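Local coordinates for protein beta-agarase B (Zobellia galactanivorans, PDB 4ATF) that cleaves the beta-1,4-linkages of agarose at random, with retention of anomeric configuration, as a homodimeric family 16 glycoside hydrolase, at residues Leu83-Thr88 with Ile259-Gln264; Glu114-Val119 with Lys196-Phe201; Glu33-Phe38 with Ile299-Pro304. The protein carries 1 engineered substitution. One frame throughout, in Å; residues are numbered along the deposited sequence.

Contact 1: Leu83-Thr88 with Ile259-Gln264; sequences LKMWAT and INTEDQ. With GAL (beta-D-galactopyranose), chain E.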
loop_
_atom_site.group_PDB
_atom_site.type_symbol
_atom_site.label_atom_id
_atom_site.label_comp_id
_atom_site.label_asym_id
_atom_site.label_seq_id
_atom_site.Cartn_x
_atom_site.Cartn_y
_atom_site.Cartn_z
ATOM N N LEU A 83 14.725 -0.561 -2.115
ATOM C CA LEU A 83 13.886 0.128 -3.080
ATOM C C LEU A 83 13.617 1.512 -2.499
ATOM O O LEU A 83 13.201 1.611 -1.326
ATOM C CB LEU A 83 12.533 -0.646 -3.240
ATOM C CG LEU A 83 11.386 0.048 -4.041
ATOM C CD1 LEU A 83 11.812 0.314 -5.552
ATOM C CD2 LEU A 83 10.132 -0.762 -3.962
ATOM N N LYS A 84 13.864 2.555 -3.299
ATOM C CA LYS A 84 13.572 3.927 -2.920
ATOM C C LYS A 84 12.743 4.682 -3.989
ATOM O O LYS A 84 12.811 4.367 -5.154
ATOM C CB LYS A 84 14.865 4.661 -2.617
ATOM C CG LYS A 84 15.665 4.018 -1.436
ATOM C CD LYS A 84 16.930 4.810 -1.290
ATOM C CE LYS A 84 17.944 4.095 -0.394
ATOM N NZ LYS A 84 19.109 4.954 -0.003
ATOM N N MET A 85 11.979 5.685 -3.586
ATOM C CA MET A 85 11.026 6.362 -4.436
ATOM C C MET A 85 10.995 7.771 -3.814
ATOM O O MET A 85 10.848 7.881 -2.582
ATOM C CB MET A 85 9.665 5.671 -4.165
ATOM C CG MET A 85 8.935 5.287 -5.287
ATOM S SD MET A 85 7.668 4.280 -4.494
ATOM C CE MET A 85 8.501 2.727 -4.856
ATOM N N TRP A 86 11.094 8.840 -4.596
ATOM C CA TRP A 86 11.030 10.178 -3.996
ATOM C C TRP A 86 10.109 11.112 -4.758
ATOM O O TRP A 86 9.625 10.752 -5.829
ATOM C CB TRP A 86 12.445 10.805 -3.820
ATOM C CG TRP A 86 13.119 11.460 -5.001
ATOM C CD1 TRP A 86 13.424 12.794 -5.113
ATOM C CD2 TRP A 86 13.665 10.829 -6.173
ATOM N NE1 TRP A 86 14.087 13.045 -6.286
ATOM C CE2 TRP A 86 14.252 11.868 -6.970
ATOM C CE3 TRP A 86 13.696 9.514 -6.642
ATOM C CZ2 TRP A 86 14.874 11.626 -8.205
ATOM C CZ3 TRP A 86 14.332 9.254 -7.892
ATOM C CH2 TRP A 86 14.924 10.313 -8.642
ATOM N N ALA A 87 9.896 12.318 -4.236
ATOM C CA ALA A 87 8.899 13.244 -4.807
ATOM C C ALA A 87 9.522 14.629 -5.211
ATOM O O ALA A 87 10.250 15.208 -4.412
ATOM C CB ALA A 87 7.778 13.482 -3.757
ATOM N N THR A 88 9.206 15.167 -6.390
ATOM C CA THR A 88 9.675 16.519 -6.767
ATOM C C THR A 88 8.516 17.259 -7.438
ATOM O O THR A 88 7.697 16.614 -8.134
ATOM C CB THR A 88 10.886 16.470 -7.716
ATOM O OG1 THR A 88 10.560 15.646 -8.860
ATOM C CG2 THR A 88 12.123 15.902 -6.961
ATOM N N ILE A 259 3.826 -0.758 -5.075
ATOM C CA ILE A 259 4.527 0.029 -4.050
ATOM C C ILE A 259 4.622 1.459 -4.604
ATOM O O ILE A 259 5.156 1.641 -5.700
ATOM C CB ILE A 259 5.945 -0.570 -3.766
ATOM C CG1 ILE A 259 5.797 -2.043 -3.350
ATOM C CG2 ILE A 259 6.686 0.339 -2.692
ATOM C CD1 ILE A 259 7.127 -2.781 -3.012
ATOM N N ASN A 260 4.164 2.478 -3.868
ATOM C CA ASN A 260 4.196 3.823 -4.378
ATOM C C ASN A 260 4.111 4.827 -3.274
ATOM O O ASN A 260 4.063 4.466 -2.083
ATOM C CB ASN A 260 3.092 4.067 -5.483
ATOM C CG ASN A 260 1.652 4.205 -4.917
ATOM O OD1 ASN A 260 1.447 4.628 -3.798
ATOM N ND2 ASN A 260 0.652 3.882 -5.740
ATOM N N THR A 261 4.165 6.106 -3.670
ATOM C CA THR A 261 3.706 7.203 -2.803
ATOM C C THR A 261 2.622 7.912 -3.579
ATOM O O THR A 261 2.577 7.767 -4.831
ATOM C CB THR A 261 4.848 8.164 -2.321
ATOM O OG1 THR A 261 5.393 8.887 -3.440
ATOM C CG2 THR A 261 5.995 7.331 -1.659
ATOM N N GLU A 262 1.781 8.701 -2.877
ATOM C CA GLU A 262 0.595 9.359 -3.515
ATOM C C GLU A 262 0.260 10.636 -2.784
ATOM O O GLU A 262 0.309 10.682 -1.542
ATOM C CB GLU A 262 -0.726 8.511 -3.475
ATOM C CG GLU A 262 -0.747 7.306 -4.354
ATOM C CD GLU A 262 -2.056 6.445 -4.233
ATOM O OE1 GLU A 262 -2.993 6.818 -3.513
ATOM O OE2 GLU A 262 -2.106 5.329 -4.795
ATOM N N ASP A 263 -0.134 11.659 -3.533
ATOM C CA ASP A 263 -0.901 12.735 -2.934
ATOM C C ASP A 263 -2.394 12.404 -3.195
ATOM O O ASP A 263 -2.777 12.242 -4.345
ATOM C CB ASP A 263 -0.557 14.077 -3.616
ATOM C CG ASP A 263 -1.446 15.195 -3.133
ATOM O OD1 ASP A 263 -2.528 15.421 -3.773
ATOM O OD2 ASP A 263 -1.032 15.878 -2.148
ATOM N N GLN A 264 -3.236 12.336 -2.165
ATOM C CA GLN A 264 -4.642 12.038 -2.403
ATOM C C GLN A 264 -5.538 13.322 -2.326
ATOM O O GLN A 264 -5.254 14.246 -1.566
ATOM C CB GLN A 264 -5.059 10.986 -1.387
ATOM C CG GLN A 264 -4.363 9.709 -1.752
ATOM C CD GLN A 264 -4.113 8.757 -0.628
ATOM O OE1 GLN A 264 -3.528 7.642 -0.826
ATOM N NE2 GLN A 264 -4.574 9.101 0.541
HETATM C C1 GAL E . -6.176 2.748 -1.324
HETATM C C2 GAL E . -6.952 3.375 -2.473
HETATM C C3 GAL E . -6.296 3.295 -3.855
HETATM C C4 GAL E . -4.891 3.912 -3.703
HETATM C C5 GAL E . -4.161 3.232 -2.508
HETATM C C6 GAL E . -2.702 3.690 -2.332
HETATM O O2 GAL E . -8.131 2.627 -2.536
HETATM O O3 GAL E . -7.149 4.081 -4.706
HETATM O O4 GAL E . -5.060 5.275 -3.417
HETATM O O5 GAL E . -4.863 3.277 -1.258
HETATM O O6 GAL E . -2.204 2.896 -1.253
HETATM O O HOH W 1 7.846 8.304 -4.600
#
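The thioether of Met85 lies over one face of two successive peptide groups of the strand 259-262. SD sits above the Asn260-Thr261 peptide, displaced toward the Asn260 end, 3.5 Å from Asn260 CA. CE continues over the carbonyl end of the Ile259-Asn260 peptide, 3.6 Å from Ile259 O. The Asn260 side chain leaves its strand on the other side. Trp86 CB points away from strand 259-262, and its ring meets that of Tyr77 nearly at a right angle. The carboxylate of Glu262 is met by a bound galactose. The sugar hydroxyl O4 donates to Glu262 OE1 at 2.6 Å, while the sugar carbon C6 stands to one side of the carboxylate plane. The bend of Met85 at chi3 (-99°) turns CE back toward Ile259, where it meets Ile259 CG2 at 3.7 Å. Leu83 reaches the same isoleucine tip to tip. Its CG is anti to the backbone N (chi1 170°), and Leu83 CD2 comes 3.7 Å from Ile259 CD1. The two strands run nearly parallel, 20° apart, with axes 7.6 Å from each other. They are not paired directly. Leu83 and Met85 pair with strand 293-306, while strand 255-262 runs between 96-103 and 125-132. Their side chains thus meet across the core of the GH16 beta-sandwich. Further along, water 1 lies between the strands. It is hydrogen-bonded to Thr261 OG1 at 2.8 Å and donates a weak bond to Trp86 O. Thr261 also packs on Met98 and Phe294. Beyond Thr261, strand 255-262 reaches the substrate cleft: Glu262 is an established substrate-binding residue, and Asp263 next to it is held by Leu68 N, Ser268 OG and Thr280 OG1. Gln264, also in the glycan pocket, is the N-cap of helix 265-268.

Contact 2: Glu114-Val119 with Lys196-Phe201; sequences EARAKV and KEFHRF
Strands 111-118 and 199-207 are antiparallel neighbours in the beta-sandwich, and the contact joins the end of the first to the start of the second. Ala115 with Phe201 and Ala117 with His199 are hydrogen-bonded pairs; Ala117 N meets His199 O at 2.9 Å. Arg116 and Arg200 form the non-hydrogen-bonded pair between them. Two side chains pack on Phe198. Lys118 CB sits 3.7 Å from the centroid of the Phe198 ring, almost on its normal, a CH-pi contact. The guanidinium of Arg116 lies with one face against Phe198 CB, its CZ 3.5 Å from that atom, while its NH1 forms a salt bridge with Asp297. At the other end Arg200 NH1 donates to both oxygens of Glu114, with Glu114 OE2 at 3.0 Å, both on the syn side but about 25° out of the carboxylate plane. The carboxylate and guanidinium planes stand 62° apart. Glu114 OE1 also forms a salt bridge with Arg300 NE, and OE2 accepts from Tyr112 OH. An alanine here removes the carboxylate, and the like charges of Arg200 and Arg300 would probably repel each other, with Arg200 set free to turn. On the opposite face Ala117 and Phe201 pack on Leu142 of strand 137-145, the sheet-on-sheet packing of the GH16 jelly roll.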
loop_
_atom_site.group_PDB
_atom_site.type_symbol
_atom_site.label_atom_id
_atom_site.label_comp_id
_atom_site.label_asym_id
_atom_site.label_seq_id
_atom_site.Cartn_x
_atom_site.Cartn_y
_atom_site.Cartn_z
ATOM N N GLU A 114 4.664 -9.513 3.335
ATOM C CA GLU A 114 5.194 -8.631 4.347
ATOM C C GLU A 114 6.330 -7.785 3.791
ATOM O O GLU A 114 7.330 -8.294 3.200
ATOM C CB GLU A 114 5.688 -9.484 5.525
ATOM C CG GLU A 114 6.087 -8.689 6.781
ATOM C CD GLU A 114 6.628 -9.623 7.882
ATOM O OE1 GLU A 114 7.829 -9.956 7.841
ATOM O OE2 GLU A 114 5.865 -10.009 8.804
ATOM N N ALA A 115 6.215 -6.484 4.004
ATOM C CA ALA A 115 7.255 -5.540 3.594
ATOM C C ALA A 115 7.930 -4.968 4.812
ATOM O O ALA A 115 7.232 -4.597 5.749
ATOM C CB ALA A 115 6.616 -4.394 2.850
ATOM N N ARG A 116 9.269 -4.893 4.804
ATOM C CA ARG A 116 9.967 -4.155 5.816
ATOM C C ARG A 116 10.260 -2.740 5.221
ATOM O O ARG A 116 11.010 -2.597 4.220
ATOM C CB ARG A 116 11.245 -4.902 6.255
ATOM C CG ARG A 116 12.125 -4.097 7.277
ATOM C CD ARG A 116 13.314 -4.899 7.799
ATOM N NE ARG A 116 13.846 -4.270 9.064
ATOM C CZ ARG A 116 14.867 -3.433 9.116
ATOM N NH1 ARG A 116 15.530 -3.110 7.995
ATOM N NH2 ARG A 116 15.259 -2.912 10.282
ATOM N N ALA A 117 9.640 -1.699 5.793
ATOM C CA ALA A 117 9.640 -0.396 5.138
ATOM C C ALA A 117 9.714 0.714 6.151
ATOM O O ALA A 117 9.356 0.540 7.358
ATOM C CB ALA A 117 8.304 -0.215 4.230
ATOM N N LYS A 118 10.103 1.886 5.689
ATOM C CA LYS A 118 10.195 3.079 6.538
ATOM C C LYS A 118 9.310 4.202 5.985
ATOM O O LYS A 118 9.621 4.834 4.964
ATOM C CB LYS A 118 11.663 3.521 6.668
ATOM C CG LYS A 118 11.915 4.672 7.633
ATOM C CD LYS A 118 13.450 4.956 7.669
ATOM C CE LYS A 118 13.662 6.342 8.117
ATOM N NZ LYS A 118 13.915 6.126 9.516
ATOM N N VAL A 119 8.196 4.431 6.675
ATOM C CA VAL A 119 7.176 5.442 6.268
ATOM C C VAL A 119 7.896 6.805 6.151
ATOM O O VAL A 119 8.761 7.134 7.024
ATOM C CB VAL A 119 6.048 5.501 7.358
ATOM C CG1 VAL A 119 5.022 6.661 7.094
ATOM C CG2 VAL A 119 5.322 4.115 7.400
ATOM N N LYS A 196 10.190 6.916 12.149
ATOM C CA LYS A 196 11.493 6.889 12.806
ATOM C C LYS A 196 12.301 5.642 12.448
ATOM O O LYS A 196 13.517 5.693 12.555
ATOM C CB LYS A 196 11.352 7.001 14.331
ATOM C CG LYS A 196 10.799 8.367 14.800
ATOM C CD LYS A 196 10.904 8.517 16.294
ATOM C CE LYS A 196 11.109 10.011 16.653
ATOM N NZ LYS A 196 9.873 10.675 16.764
ATOM N N GLU A 197 11.652 4.540 12.053
ATOM C CA GLU A 197 12.373 3.238 11.903
ATOM C C GLU A 197 11.754 2.388 10.823
ATOM O O GLU A 197 10.629 2.637 10.441
ATOM C CB GLU A 197 12.363 2.402 13.231
ATOM C CG GLU A 197 12.876 3.089 14.444
ATOM C CD GLU A 197 14.360 3.282 14.497
ATOM O OE1 GLU A 197 15.133 2.802 13.628
ATOM O OE2 GLU A 197 14.778 3.894 15.480
ATOM N N PHE A 198 12.507 1.424 10.296
ATOM C CA PHE A 198 11.878 0.346 9.546
ATOM C C PHE A 198 10.997 -0.503 10.426
ATOM O O PHE A 198 11.390 -0.871 11.555
ATOM C CB PHE A 198 12.955 -0.558 8.862
ATOM C CG PHE A 198 13.601 0.127 7.653
ATOM C CD1 PHE A 198 14.716 1.005 7.844
ATOM C CD2 PHE A 198 13.078 -0.046 6.352
ATOM C CE1 PHE A 198 15.303 1.697 6.769
ATOM C CE2 PHE A 198 13.687 0.603 5.279
ATOM C CZ PHE A 198 14.769 1.491 5.477
ATOM N N HIS A 199 9.833 -0.871 9.902
ATOM C CA HIS A 199 8.953 -1.837 10.566
ATOM C C HIS A 199 8.482 -2.864 9.538
ATOM O O HIS A 199 8.582 -2.676 8.290
ATOM C CB HIS A 199 7.717 -1.088 11.151
ATOM C CG HIS A 199 8.062 -0.151 12.277
ATOM N ND1 HIS A 199 8.143 -0.561 13.599
ATOM C CD2 HIS A 199 8.355 1.162 12.283
ATOM C CE1 HIS A 199 8.480 0.462 14.366
ATOM N NE2 HIS A 199 8.609 1.528 13.590
ATOM N N ARG A 200 7.940 -3.957 10.041
ATOM C CA ARG A 200 7.438 -5.024 9.171
ATOM C C ARG A 200 5.920 -4.959 9.142
ATOM O O ARG A 200 5.280 -5.158 10.187
ATOM C CB ARG A 200 7.852 -6.395 9.745
ATOM C CG ARG A 200 9.345 -6.733 9.538
ATOM C CD ARG A 200 9.515 -8.230 9.595
ATOM N NE ARG A 200 9.503 -8.615 10.906
ATOM C CZ ARG A 200 8.852 -9.597 11.509
ATOM N NH1 ARG A 200 7.907 -10.425 10.978
ATOM N NH2 ARG A 200 9.192 -9.653 12.758
ATOM N N PHE A 201 5.338 -4.733 7.968
ATOM C CA PHE A 201 3.906 -4.678 7.786
ATOM C C PHE A 201 3.484 -5.857 6.886
ATOM O O PHE A 201 3.942 -5.945 5.741
ATOM C CB PHE A 201 3.553 -3.340 7.077
ATOM C CG PHE A 201 4.059 -2.132 7.800
ATOM C CD1 PHE A 201 3.355 -1.613 8.879
ATOM C CD2 PHE A 201 5.258 -1.539 7.421
ATOM C CE1 PHE A 201 3.806 -0.463 9.592
ATOM C CE2 PHE A 201 5.778 -0.390 8.075
ATOM C CZ PHE A 201 5.030 0.203 9.174
HETATM O O HOH W 2 4.760 -8.360 10.636
HETATM O O HOH W 3 7.949 2.645 9.074
#

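Contact 3: Glu33-Phe38 with Ile299-Pro304; sequences EISDNF and IRIYKP. With NA (sodium ion), chain I.
Ile34 and Ile301 cross at about a right angle, with Ile34 CG1 3.8 Å from Ile301 CD1. Ile34 CG1 stands between the backbone N and the carbonyl carbon (chi1 59°), and this brings both CG1 and CD1 of Ile34 against that methyl. Phe38 and Ile299 meet more loosely and at a slant, Phe38 CE2 lying 4.2 Å from Ile299 CG2. Between these apolar pairs the link is polar. Ser35 OG accepts from Ile301 N at 2.9 Å over a bent path (142°), and it also bonds to Gln32 O. Asp36 and Ile299 form a single antiparallel bridge, with Asp36 N to Ile299 O at 2.9 Å and Ile299 N to Asp36 O at 3.0 Å. Asp36 OD1 then accepts from Phe38 N, which stands above the carboxylate plane, an Asx turn, and Asp36 CG lies over one face of the Phe38 ring near its rim. Asp36 OD2 is hydrogen-bonded to Tyr40 OH. In this turn Asn37 O binds a sodium ion at 2.3 Å, together with water 4, Glu39, Gly81 and Asp297. Lys54 of helix 49-54 bonds to Glu33 O and Ser35 O, while Ile299 and Ile301 pack on strands 111-118 and 255-262.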
loop_
_atom_site.group_PDB
_atom_site.type_symbol
_atom_site.label_atom_id
_atom_site.label_comp_id
_atom_site.label_asym_id
_atom_site.label_seq_id
_atom_site.Cartn_x
_atom_site.Cartn_y
_atom_site.Cartn_z
ATOM N N GLU A 33 9.739 -17.132 -4.875
ATOM C CA GLU A 33 10.916 -16.524 -5.513
ATOM C C GLU A 33 10.593 -15.160 -6.105
ATOM O O GLU A 33 11.491 -14.383 -6.392
ATOM C CB GLU A 33 11.525 -17.470 -6.553
ATOM C CG GLU A 33 12.242 -18.718 -5.945
ATOM C CD GLU A 33 13.465 -18.379 -5.102
ATOM O OE1 GLU A 33 14.101 -17.322 -5.317
ATOM O OE2 GLU A 33 13.774 -19.173 -4.190
ATOM N N ILE A 34 9.324 -14.816 -6.209
ATOM C CA ILE A 34 8.991 -13.407 -6.538
ATOM C C ILE A 34 9.252 -12.357 -5.419
ATOM O O ILE A 34 9.206 -11.137 -5.670
ATOM C CB ILE A 34 7.567 -13.301 -7.066
ATOM C CG1 ILE A 34 6.574 -13.834 -6.003
ATOM C CG2 ILE A 34 7.479 -14.084 -8.468
ATOM C CD1 ILE A 34 5.103 -13.417 -6.279
ATOM N N SER A 35 9.589 -12.813 -4.214
ATOM C CA SER A 35 10.011 -11.913 -3.137
ATOM C C SER A 35 11.239 -11.133 -3.620
ATOM O O SER A 35 11.978 -11.610 -4.491
ATOM C CB SER A 35 10.417 -12.748 -1.914
ATOM O OG SER A 35 9.297 -13.521 -1.446
ATOM N N ASP A 36 11.523 -9.994 -3.029
ATOM C CA ASP A 36 12.697 -9.255 -3.457
ATOM C C ASP A 36 13.302 -8.540 -2.220
ATOM O O ASP A 36 12.577 -7.881 -1.462
ATOM C CB ASP A 36 12.300 -8.213 -4.549
ATOM C CG ASP A 36 13.521 -7.654 -5.350
ATOM O OD1 ASP A 36 14.705 -7.822 -4.945
ATOM O OD2 ASP A 36 13.277 -7.010 -6.394
ATOM N N ASN A 37 14.610 -8.701 -2.033
ATOM C CA ASN A 37 15.332 -7.949 -0.975
ATOM C C ASN A 37 16.153 -6.766 -1.492
ATOM O O ASN A 37 16.894 -6.117 -0.711
ATOM C CB ASN A 37 16.140 -8.849 -0.022
ATOM C CG ASN A 37 17.320 -9.513 -0.690
ATOM O OD1 ASN A 37 17.364 -9.648 -1.893
ATOM N ND2 ASN A 37 18.295 -9.935 0.111
ATOM N N PHE A 38 15.991 -6.436 -2.790
ATOM C CA PHE A 38 16.510 -5.169 -3.357
ATOM C C PHE A 38 18.010 -4.978 -3.077
ATOM O O PHE A 38 18.441 -3.843 -2.716
ATOM C CB PHE A 38 15.681 -3.946 -2.826
ATOM C CG PHE A 38 14.212 -4.036 -3.181
ATOM C CD1 PHE A 38 13.803 -4.047 -4.539
ATOM C CD2 PHE A 38 13.227 -4.186 -2.177
ATOM C CE1 PHE A 38 12.474 -4.150 -4.856
ATOM C CE2 PHE A 38 11.918 -4.277 -2.496
ATOM C CZ PHE A 38 11.523 -4.270 -3.818
ATOM N N ILE A 299 10.452 -7.180 0.509
ATOM C CA ILE A 299 9.094 -7.633 0.487
ATOM C C ILE A 299 9.142 -9.147 0.279
ATOM O O ILE A 299 9.809 -9.645 -0.668
ATOM C CB ILE A 299 8.212 -6.871 -0.548
ATOM C CG1 ILE A 299 6.716 -7.348 -0.420
ATOM C CG2 ILE A 299 8.791 -7.007 -1.961
ATOM C CD1 ILE A 299 5.750 -6.393 -1.159
ATOM N N ARG A 300 8.535 -9.888 1.213
ATOM C CA ARG A 300 8.654 -11.333 1.191
ATOM C C ARG A 300 7.232 -11.892 1.122
ATOM O O ARG A 300 6.281 -11.319 1.699
ATOM C CB ARG A 300 9.462 -11.833 2.409
ATOM C CG ARG A 300 8.760 -11.653 3.807
ATOM C CD ARG A 300 9.854 -11.946 4.898
ATOM N NE ARG A 300 9.223 -11.910 6.236
ATOM C CZ ARG A 300 9.280 -12.921 7.123
ATOM N NH1 ARG A 300 10.003 -14.042 6.893
ATOM N NH2 ARG A 300 8.668 -12.792 8.313
ATOM N N ILE A 301 7.098 -12.993 0.398
ATOM C CA ILE A 301 5.821 -13.565 0.024
ATOM C C ILE A 301 5.905 -15.092 0.275
ATOM O O ILE A 301 6.860 -15.744 -0.168
ATOM C CB ILE A 301 5.557 -13.345 -1.495
ATOM C CG1 ILE A 301 5.421 -11.823 -1.802
ATOM C CG2 ILE A 301 4.338 -14.161 -1.912
ATOM C CD1 ILE A 301 6.032 -11.351 -3.187
ATOM N N TYR A 302 4.935 -15.645 1.013
ATOM C CA TYR A 302 4.944 -17.085 1.348
ATOM C C TYR A 302 3.581 -17.700 1.056
ATOM O O TYR A 302 2.537 -17.035 1.199
ATOM C CB TYR A 302 5.251 -17.316 2.847
ATOM C CG TYR A 302 6.621 -16.910 3.259
ATOM C CD1 TYR A 302 6.940 -15.555 3.496
ATOM C CD2 TYR A 302 7.617 -17.874 3.417
ATOM C CE1 TYR A 302 8.216 -15.179 3.858
ATOM C CE2 TYR A 302 8.939 -17.501 3.801
ATOM C CZ TYR A 302 9.198 -16.152 4.035
ATOM O OH TYR A 302 10.481 -15.782 4.420
ATOM N N LYS A 303 3.586 -18.977 0.663
ATOM C CA LYS A 303 2.331 -19.746 0.449
ATOM C C LYS A 303 2.335 -20.924 1.408
ATOM O O LYS A 303 3.398 -21.508 1.655
ATOM C CB LYS A 303 2.250 -20.234 -1.046
ATOM C CG LYS A 303 2.105 -18.940 -2.029
ATOM C CD LYS A 303 1.079 -19.112 -3.180
ATOM C CE LYS A 303 -0.227 -19.187 -2.615
ATOM N NZ LYS A 303 -1.316 -18.598 -3.335
ATOM N N PRO A 304 1.182 -21.257 1.993
ATOM C CA PRO A 304 1.143 -22.450 2.886
ATOM C C PRO A 304 1.105 -23.742 2.072
ATOM O O PRO A 304 0.264 -23.845 1.136
ATOM C CB PRO A 304 -0.154 -22.261 3.654
ATOM C CG PRO A 304 -1.048 -21.393 2.752
ATOM C CD PRO A 304 -0.118 -20.576 1.854
HETATM NA NA NA I . 17.171 -4.869 1.166
HETATM O O HOH W 4 18.449 -6.541 2.312
#

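From the N terminus the chain first lays down 33-38, then 83-88 and then 114-119. The partners return in reverse order. Segment 196-201 closes contact 2, 259-264 closes contact 1 and 299-304 closes contact 3. The three loops are therefore nested, contact 2 innermost and contact 3 outermost, and none cross. Contact 1 brings strand 82-89 against 255-262, and contact 2 pairs 111-118 with 199-207. Contact 3 ties the loop after strand 27-31 to the late strand 293-306. That strand lies beside both 82-89 and 111-118, so it adjoins the other two contacts. Contacts 1 and 3 touch by packing; contacts 1 and 2 do not touch.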